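Putative glucarate dehydratase (Pseudomonas fluorescens, PDB 4IT1) probably catalyses the magnesium-dependent dehydration of D-glucarate to 5-dehydro-4-deoxy-D-glucarate, as a member of the mandelate racemase/muconate lactonizing enzyme family. Local coordinates at residues Glu163-Ala175 and Met203-Lys215. Numbering follows the deposited sequence.
Sequences EVPFSAYLFFKYA and MIEAYGFKSIKLK
Strand residues A168, Y169 and L170 pair in parallel with I212, K213 and L214, the two short axes 4.7 Å apart and inclined by 21°. Helix 193-207 links the strands, a beta-alpha-beta crossover of the barrel domain of this enolase-superfamily enzyme. Four backbone hydrogen bonds join the two strands: A168 N to S211 O, K213 N to A168 O, L170 N to K213 O, and K215 N to L170 O, the last nearly straight at 176°.

The side of A168 and L170 faces the helix. The SD of M203 meets both A168 CB and L170 CD2, each at 3.9 Å. L170 CD1 also packs on I212 CG2 at 3.6 Å. The F209 ring lies against the backbone, with S167 O 3.5 Å above its centre and Y207 CB over the opposite face.

On the other side of the sheet K213 runs alongside Y169. K213 CG sits over the Y169 ring face, 4.0 Å from the centroid, a CH-pi contact. K213 NZ goes on to a salt bridge with D369. K215 CB makes a similar contact over the F171 ring. K215 is a predicted proton acceptor, close to D243 of the magnesium site. A phenylalanine in place of Y169 would probably leave K215 NZ without its hydroxyl partner, and the water on that hydroxyl without its donor. K215 CG is anti to the backbone N (chi1 179°), and bends farther along the chain let K215 NZ donate a hydrogen bond to Y169 OH at 3.2 Å; Y169 OH in turn donates to a water 2.7 Å away.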
ATOM      1  N   GLU A 163      11.830 -13.040 -13.315  1.00 69.69           N
ATOM      2  CA  GLU A 163      12.672 -12.242 -14.189  1.00 65.53           C
ATOM      3  C   GLU A 163      12.017 -10.882 -14.426  1.00 66.40           C
ATOM      4  O   GLU A 163      10.817 -10.806 -14.708  1.00 60.66           O
ATOM      5  CB  GLU A 163      12.883 -12.955 -15.517  1.00 68.85           C
ATOM      6  CG  GLU A 163      13.804 -14.158 -15.428  1.00 88.68           C
ATOM      7  CD  GLU A 163      14.272 -14.636 -16.787  1.00100.60           C
ATOM      8  OE1 GLU A 163      13.765 -14.130 -17.812  1.00100.40           O
ATOM      9  OE2 GLU A 163      15.153 -15.519 -16.829  1.00102.70           O
ATOM     10  N   VAL A 164      12.810  -9.819 -14.308  1.00 64.92           N
ATOM     11  CA  VAL A 164      12.324  -8.446 -14.482  1.00 57.82           C
ATOM     12  C   VAL A 164      12.939  -7.829 -15.733  1.00 55.48           C
ATOM     13  O   VAL A 164      14.158  -7.664 -15.803  1.00 53.75           O
ATOM     14  CB  VAL A 164      12.643  -7.565 -13.255  1.00 59.79           C
ATOM     15  CG1 VAL A 164      12.170  -6.136 -13.486  1.00 68.13           C
ATOM     16  CG2 VAL A 164      12.000  -8.138 -11.996  1.00 64.76           C
ATOM     17  N   PRO A 165      12.099  -7.493 -16.732  1.00 51.01           N
ATOM     18  CA  PRO A 165      12.625  -6.941 -17.988  1.00 52.31           C
ATOM     19  C   PRO A 165      13.140  -5.502 -17.830  1.00 62.03           C
ATOM     20  O   PRO A 165      12.709  -4.782 -16.925  1.00 57.30           O
ATOM     21  CB  PRO A 165      11.419  -6.992 -18.937  1.00 56.22           C
ATOM     22  CG  PRO A 165      10.219  -6.968 -18.044  1.00 58.24           C
ATOM     23  CD  PRO A 165      10.626  -7.574 -16.723  1.00 52.06           C
ATOM     24  N   PHE A 166      14.075  -5.115 -18.696  1.00 60.32           N
ATOM     25  CA  PHE A 166      14.663  -3.781 -18.685  1.00 56.59           C
ATOM     26  C   PHE A 166      14.907  -3.334 -20.103  1.00 57.30           C
ATOM     27  O   PHE A 166      15.013  -4.162 -21.007  1.00 68.59           O
ATOM     28  CB  PHE A 166      15.992  -3.772 -17.934  1.00 51.56           C
ATOM     29  CG  PHE A 166      15.849  -3.680 -16.446  1.00 54.73           C
ATOM     30  CD1 PHE A 166      15.805  -2.441 -15.815  1.00 55.51           C
ATOM     31  CD2 PHE A 166      15.771  -4.831 -15.669  1.00 50.54           C
ATOM     32  CE1 PHE A 166      15.689  -2.353 -14.437  1.00 47.14           C
ATOM     33  CE2 PHE A 166      15.649  -4.748 -14.288  1.00 49.41           C
ATOM     34  CZ  PHE A 166      15.606  -3.505 -13.671  1.00 54.96           C
ATOM     35  N   SER A 167      15.005  -2.025 -20.298  1.00 55.55           N
ATOM     36  CA  SER A 167      15.307  -1.492 -21.616  1.00 52.94           C
ATOM     37  C   SER A 167      16.768  -1.090 -21.706  1.00 50.53           C
ATOM     38  O   SER A 167      17.493  -1.060 -20.699  1.00 50.03           O
ATOM     39  CB  SER A 167      14.392  -0.309 -21.961  1.00 56.29           C
ATOM     40  OG  SER A 167      14.453   0.698 -20.970  1.00 70.84           O
ATOM     41  N   ALA A 168      17.202  -0.814 -22.927  1.00 52.73           N
ATOM     42  CA  ALA A 168      18.506  -0.226 -23.155  1.00 63.21           C
ATOM     43  C   ALA A 168      18.328   1.283 -23.067  1.00 62.16           C
ATOM     44  O   ALA A 168      17.565   1.859 -23.856  1.00 55.33           O
ATOM     45  CB  ALA A 168      19.024  -0.622 -24.528  1.00 50.48           C
ATOM     46  N   TYR A 169      18.998   1.912 -22.099  1.00 64.37           N
ATOM     47  CA  TYR A 169      18.933   3.373 -21.944  1.00 53.23           C
ATOM     48  C   TYR A 169      20.030   4.065 -22.759  1.00 52.89           C
ATOM     49  O   TYR A 169      21.190   4.105 -22.348  1.00 52.19           O
ATOM     50  CB  TYR A 169      18.988   3.794 -20.465  1.00 47.86           C
ATOM     51  CG  TYR A 169      18.011   4.928 -20.123  1.00 55.04           C
ATOM     52  CD1 TYR A 169      17.851   6.032 -20.976  1.00 48.05           C
ATOM     53  CD2 TYR A 169      17.240   4.887 -18.956  1.00 53.54           C
ATOM     54  CE1 TYR A 169      16.953   7.045 -20.683  1.00 56.77           C
ATOM     55  CE2 TYR A 169      16.342   5.908 -18.653  1.00 66.28           C
ATOM     56  CZ  TYR A 169      16.207   6.983 -19.520  1.00 64.75           C
ATOM     57  OH  TYR A 169      15.323   8.002 -19.234  1.00 74.46           O
ATOM     58  N   LEU A 170      19.642   4.601 -23.917  1.00 49.49           N
ATOM     59  CA  LEU A 170      20.556   5.253 -24.847  1.00 49.80           C
ATOM     60  C   LEU A 170      20.721   6.754 -24.595  1.00 66.72           C
ATOM     61  O   LEU A 170      19.744   7.465 -24.319  1.00 59.87           O
ATOM     62  CB  LEU A 170      20.057   5.086 -26.282  1.00 61.93           C
ATOM     63  CG  LEU A 170      19.743   3.715 -26.873  1.00 63.17           C
ATOM     64  CD1 LEU A 170      19.496   3.877 -28.370  1.00 54.65           C
ATOM     65  CD2 LEU A 170      20.869   2.732 -26.602  1.00 49.12           C
ATOM     66  N   PHE A 171      21.957   7.226 -24.754  1.00 57.22           N
ATOM     67  CA  PHE A 171      22.316   8.628 -24.577  1.00 59.98           C
ATOM     68  C   PHE A 171      23.109   9.130 -25.766  1.00 58.70           C
ATOM     69  O   PHE A 171      23.892   8.385 -26.357  1.00 63.89           O
ATOM     70  CB  PHE A 171      23.214   8.791 -23.356  1.00 53.10           C
ATOM     71  CG  PHE A 171      22.499   8.666 -22.053  1.00 57.89           C
ATOM     72  CD1 PHE A 171      22.264   7.418 -21.488  1.00 56.70           C
ATOM     73  CD2 PHE A 171      22.080   9.804 -21.368  1.00 58.95           C
ATOM     74  CE1 PHE A 171      21.613   7.301 -20.269  1.00 58.17           C
ATOM     75  CE2 PHE A 171      21.430   9.695 -20.146  1.00 63.78           C
ATOM     76  CZ  PHE A 171      21.193   8.441 -19.595  1.00 69.56           C
ATOM     77  N   PHE A 172      22.921  10.399 -26.106  1.00 52.78           N
ATOM     78  CA  PHE A 172      23.920  11.100 -26.889  1.00 53.97           C
ATOM     79  C   PHE A 172      25.088  11.401 -25.950  1.00 61.37           C
ATOM     80  O   PHE A 172      24.892  11.591 -24.744  1.00 49.21           O
ATOM     81  CB  PHE A 172      23.349  12.369 -27.503  1.00 50.30           C
ATOM     82  CG  PHE A 172      22.220  12.114 -28.459  1.00 61.62           C
ATOM     83  CD1 PHE A 172      22.475  11.761 -29.780  1.00 60.23           C
ATOM     84  CD2 PHE A 172      20.896  12.210 -28.039  1.00 58.77           C
ATOM     85  CE1 PHE A 172      21.434  11.518 -30.672  1.00 65.70           C
ATOM     86  CE2 PHE A 172      19.852  11.975 -28.926  1.00 66.69           C
ATOM     87  CZ  PHE A 172      20.120  11.626 -30.245  1.00 64.95           C
ATOM     88  N   LYS A 173      26.303  11.381 -26.492  1.00 63.40           N
ATOM     89  CA  LYS A 173      27.500  11.643 -25.698  1.00 62.17           C
ATOM     90  C   LYS A 173      28.612  12.215 -26.566  1.00 60.72           C
ATOM     91  O   LYS A 173      28.603  12.043 -27.789  1.00 62.31           O
ATOM     92  CB  LYS A 173      27.970  10.375 -24.954  1.00 66.45           C
ATOM     93  CG  LYS A 173      28.547   9.263 -25.836  1.00 69.36           C
ATOM     94  CD  LYS A 173      28.808   7.976 -25.054  1.00 61.56           C
ATOM     95  CE  LYS A 173      30.019   8.076 -24.131  1.00 59.16           C
ATOM     96  NZ  LYS A 173      31.297   8.299 -24.871  1.00 54.42           N
ATOM     97  N   TYR A 174      29.548  12.919 -25.928  1.00 64.81           N
ATOM     98  CA  TYR A 174      30.796  13.319 -26.576  1.00 73.54           C
ATOM     99  C   TYR A 174      31.773  12.153 -26.479  1.00 73.97           C
ATOM    100  O   TYR A 174      31.597  11.259 -25.644  1.00 71.49           O
ATOM    101  CB  TYR A 174      31.409  14.568 -25.915  1.00 65.12           C
ATOM    102  CG  TYR A 174      30.633  15.859 -26.109  1.00 69.83           C
ATOM    103  CD1 TYR A 174      30.021  16.163 -27.329  1.00 71.99           C
ATOM    104  CD2 TYR A 174      30.542  16.797 -25.080  1.00 69.55           C
ATOM    105  CE1 TYR A 174      29.318  17.349 -27.504  1.00 75.25           C
ATOM    106  CE2 TYR A 174      29.846  17.989 -25.247  1.00 77.73           C
ATOM    107  CZ  TYR A 174      29.235  18.260 -26.460  1.00 72.44           C
ATOM    108  OH  TYR A 174      28.541  19.436 -26.634  1.00 66.66           O
ATOM    109  N   ALA A 175      32.804  12.171 -27.319  1.00 74.20           N
ATOM    110  CA  ALA A 175      33.835  11.137 -27.303  1.00 72.29           C
ATOM    111  C   ALA A 175      34.563  11.094 -25.958  1.00 68.84           C
ATOM    112  O   ALA A 175      34.895  10.022 -25.456  1.00 65.27           O
ATOM    113  CB  ALA A 175      34.820  11.358 -28.442  1.00 72.28           C
ATOM    114  N   MET A 203      24.632  -2.660 -26.769  1.00 65.83           N
ATOM    115  CA  MET A 203      23.889  -2.990 -25.551  1.00 68.30           C
ATOM    116  C   MET A 203      23.016  -4.226 -25.719  1.00 64.69           C
ATOM    117  O   MET A 203      22.972  -5.086 -24.833  1.00 55.45           O
ATOM    118  CB  MET A 203      23.016  -1.809 -25.119  1.00 75.82           C
ATOM    119  CG  MET A 203      23.774  -0.659 -24.482  1.00 82.46           C
ATOM    120  SD  MET A 203      22.645   0.587 -23.836  1.00 81.45           S
ATOM    121  CE  MET A 203      23.791   1.696 -23.032  1.00 82.18           C
ATOM    122  N   ILE A 204      22.310  -4.292 -26.849  1.00 71.20           N
ATOM    123  CA  ILE A 204      21.457  -5.439 -27.186  1.00 79.03           C
ATOM    124  C   ILE A 204      22.277  -6.733 -27.298  1.00 77.75           C
ATOM    125  O   ILE A 204      21.898  -7.753 -26.726  1.00 77.33           O
ATOM    126  CB  ILE A 204      20.612  -5.178 -28.459  1.00 82.31           C
ATOM    127  CG1 ILE A 204      19.625  -4.027 -28.209  1.00 73.49           C
ATOM    128  CG2 ILE A 204      19.877  -6.445 -28.894  1.00 84.90           C
ATOM    129  CD1 ILE A 204      18.872  -3.551 -29.433  1.00 66.36           C
ATOM    130  N   GLU A 205      23.399  -6.674 -28.017  1.00 80.78           N
ATOM    131  CA  GLU A 205      24.352  -7.789 -28.089  1.00 81.75           C
ATOM    132  C   GLU A 205      24.795  -8.259 -26.696  1.00 81.01           C
ATOM    133  O   GLU A 205      24.774  -9.458 -26.405  1.00 80.53           O
ATOM    134  CB  GLU A 205      25.564  -7.406 -28.963  1.00 89.61           C
ATOM    135  CG  GLU A 205      26.891  -8.094 -28.632  1.00105.76           C
ATOM    136  CD  GLU A 205      26.983  -9.531 -29.129  1.00123.45           C
ATOM    137  OE1 GLU A 205      27.504 -10.388 -28.379  1.00115.91           O
ATOM    138  OE2 GLU A 205      26.547  -9.809 -30.268  1.00128.82           O
ATOM    139  N   ALA A 206      25.161  -7.311 -25.835  1.00 71.28           N
ATOM    140  CA  ALA A 206      25.777  -7.634 -24.551  1.00 66.61           C
ATOM    141  C   ALA A 206      24.785  -8.078 -23.490  1.00 63.57           C
ATOM    142  O   ALA A 206      25.133  -8.864 -22.609  1.00 69.36           O
ATOM    143  CB  ALA A 206      26.605  -6.457 -24.046  1.00 71.00           C
ATOM    144  N   TYR A 207      23.553  -7.583 -23.567  1.00 66.96           N
ATOM    145  CA  TYR A 207      22.602  -7.762 -22.466  1.00 68.42           C
ATOM    146  C   TYR A 207      21.245  -8.339 -22.880  1.00 68.05           C
ATOM    147  O   TYR A 207      20.499  -8.844 -22.036  1.00 61.88           O
ATOM    148  CB  TYR A 207      22.407  -6.438 -21.715  1.00 77.64           C
ATOM    149  CG  TYR A 207      23.676  -5.863 -21.116  1.00 80.71           C
ATOM    150  CD1 TYR A 207      24.164  -6.324 -19.888  1.00 83.02           C
ATOM    151  CD2 TYR A 207      24.383  -4.849 -21.771  1.00 77.12           C
ATOM    152  CE1 TYR A 207      25.325  -5.798 -19.337  1.00 89.01           C
ATOM    153  CE2 TYR A 207      25.545  -4.318 -21.228  1.00 74.51           C
ATOM    154  CZ  TYR A 207      26.012  -4.794 -20.013  1.00 81.09           C
ATOM    155  OH  TYR A 207      27.161  -4.268 -19.469  1.00 79.71           O
ATOM    156  N   GLY A 208      20.929  -8.247 -24.170  1.00 65.14           N
ATOM    157  CA  GLY A 208      19.694  -8.811 -24.715  1.00 77.14           C
ATOM    158  C   GLY A 208      18.420  -8.051 -24.387  1.00 82.61           C
ATOM    159  O   GLY A 208      17.361  -8.659 -24.233  1.00 84.19           O
ATOM    160  N   PHE A 209      18.518  -6.725 -24.282  1.00 70.95           N
ATOM    161  CA  PHE A 209      17.356  -5.874 -24.015  1.00 61.93           C
ATOM    162  C   PHE A 209      16.339  -5.972 -25.156  1.00 67.50           C
ATOM    163  O   PHE A 209      16.711  -5.972 -26.339  1.00 56.70           O
ATOM    164  CB  PHE A 209      17.778  -4.404 -23.819  1.00 65.97           C
ATOM    165  CG  PHE A 209      18.633  -4.151 -22.593  1.00 48.08           C
ATOM    166  CD1 PHE A 209      18.196  -4.518 -21.328  1.00 45.20           C
ATOM    167  CD2 PHE A 209      19.866  -3.512 -22.708  1.00 56.94           C
ATOM    168  CE1 PHE A 209      18.979  -4.280 -20.204  1.00 49.88           C
ATOM    169  CE2 PHE A 209      20.652  -3.256 -21.587  1.00 48.62           C
ATOM    170  CZ  PHE A 209      20.207  -3.644 -20.333  1.00 51.33           C
ATOM    171  N   LYS A 210      15.057  -6.048 -24.797  1.00 64.34           N
ATOM    172  CA  LYS A 210      13.984  -6.199 -25.789  1.00 69.25           C
ATOM    173  C   LYS A 210      13.218  -4.904 -26.069  1.00 68.17           C
ATOM    174  O   LYS A 210      12.290  -4.889 -26.876  1.00 66.73           O
ATOM    175  CB  LYS A 210      13.033  -7.335 -25.393  1.00 73.81           C
ATOM    176  CG  LYS A 210      13.637  -8.721 -25.583  1.00 82.63           C
ATOM    177  CD  LYS A 210      12.740  -9.826 -25.047  1.00 85.68           C
ATOM    178  CE  LYS A 210      13.430 -11.177 -25.155  1.00 89.49           C
ATOM    179  NZ  LYS A 210      12.572 -12.285 -24.653  1.00103.01           N
ATOM    180  N   SER A 211      13.630  -3.819 -25.413  1.00 72.68           N
ATOM    181  CA  SER A 211      13.040  -2.493 -25.627  1.00 67.43           C
ATOM    182  C   SER A 211      14.092  -1.393 -25.509  1.00 66.91           C
ATOM    183  O   SER A 211      15.143  -1.594 -24.899  1.00 69.45           O
ATOM    184  CB  SER A 211      11.901  -2.248 -24.642  1.00 55.55           C
ATOM    185  OG  SER A 211      12.302  -2.570 -23.327  1.00 56.64           O
ATOM    186  N   ILE A 212      13.809  -0.232 -26.097  1.00 65.07           N
ATOM    187  CA  ILE A 212      14.774   0.873 -26.120  1.00 65.87           C
ATOM    188  C   ILE A 212      14.198   2.219 -25.631  1.00 64.33           C
ATOM    189  O   ILE A 212      13.123   2.658 -26.080  1.00 59.96           O
ATOM    190  CB  ILE A 212      15.387   1.058 -27.528  1.00 58.48           C
ATOM    191  CG1 ILE A 212      15.996  -0.255 -28.046  1.00 68.08           C
ATOM    192  CG2 ILE A 212      16.455   2.138 -27.499  1.00 57.51           C
ATOM    193  CD1 ILE A 212      16.241  -0.280 -29.545  1.00 54.76           C
ATOM    194  N   LYS A 213      14.926   2.865 -24.715  1.00 55.30           N
ATOM    195  CA  LYS A 213      14.630   4.252 -24.311  1.00 57.64           C
ATOM    196  C   LYS A 213      15.777   5.208 -24.634  1.00 53.98           C
ATOM    197  O   LYS A 213      16.902   5.028 -24.147  1.00 57.88           O
ATOM    198  CB  LYS A 213      14.298   4.346 -22.816  1.00 55.02           C
ATOM    199  CG  LYS A 213      14.010   5.779 -22.351  1.00 49.97           C
ATOM    200  CD  LYS A 213      13.332   5.819 -20.997  1.00 46.50           C
ATOM    201  CE  LYS A 213      11.846   5.504 -21.091  1.00 42.33           C
ATOM    202  NZ  LYS A 213      11.352   5.019 -19.767  1.00 40.05           N
ATOM    203  N   LEU A 214      15.485   6.232 -25.433  1.00 44.71           N
ATOM    204  CA  LEU A 214      16.465   7.280 -25.725  1.00 53.60           C
ATOM    205  C   LEU A 214      16.329   8.521 -24.817  1.00 55.17           C
ATOM    206  O   LEU A 214      15.239   9.094 -24.690  1.00 50.21           O
ATOM    207  CB  LEU A 214      16.370   7.698 -27.194  1.00 44.94           C
ATOM    208  CG  LEU A 214      17.282   8.844 -27.623  1.00 46.41           C
ATOM    209  CD1 LEU A 214      18.719   8.370 -27.794  1.00 48.56           C
ATOM    210  CD2 LEU A 214      16.765   9.492 -28.896  1.00 49.69           C
ATOM    211  N   LYS A 215      17.440   8.930 -24.202  1.00 56.56           N
ATOM    212  CA  LYS A 215      17.503  10.195 -23.469  1.00 52.22           C
ATOM    213  C   LYS A 215      17.521  11.366 -24.444  1.00 54.46           C
ATOM    214  O   LYS A 215      18.511  11.580 -25.148  1.00 60.13           O
ATOM    215  CB  LYS A 215      18.730  10.254 -22.563  1.00 47.66           C
ATOM    216  CG  LYS A 215      18.865  11.570 -21.795  1.00 49.51           C
ATOM    217  CD  LYS A 215      18.355  11.469 -20.359  1.00 44.04           C
ATOM    218  CE  LYS A 215      16.844  11.318 -20.273  1.00 43.13           C
ATOM    219  NZ  LYS A 215      16.400  11.012 -18.884  1.00 44.26           N
TER
HETATM  220  O   HOH W   1      12.025   1.860 -20.191  1.00 48.67           O
HETATM  221  O   HOH W   2      13.107   7.078 -17.941  1.00 52.54           O
HETATM  222  O   HOH W   3      21.320  12.175 -24.825  1.00 53.21           O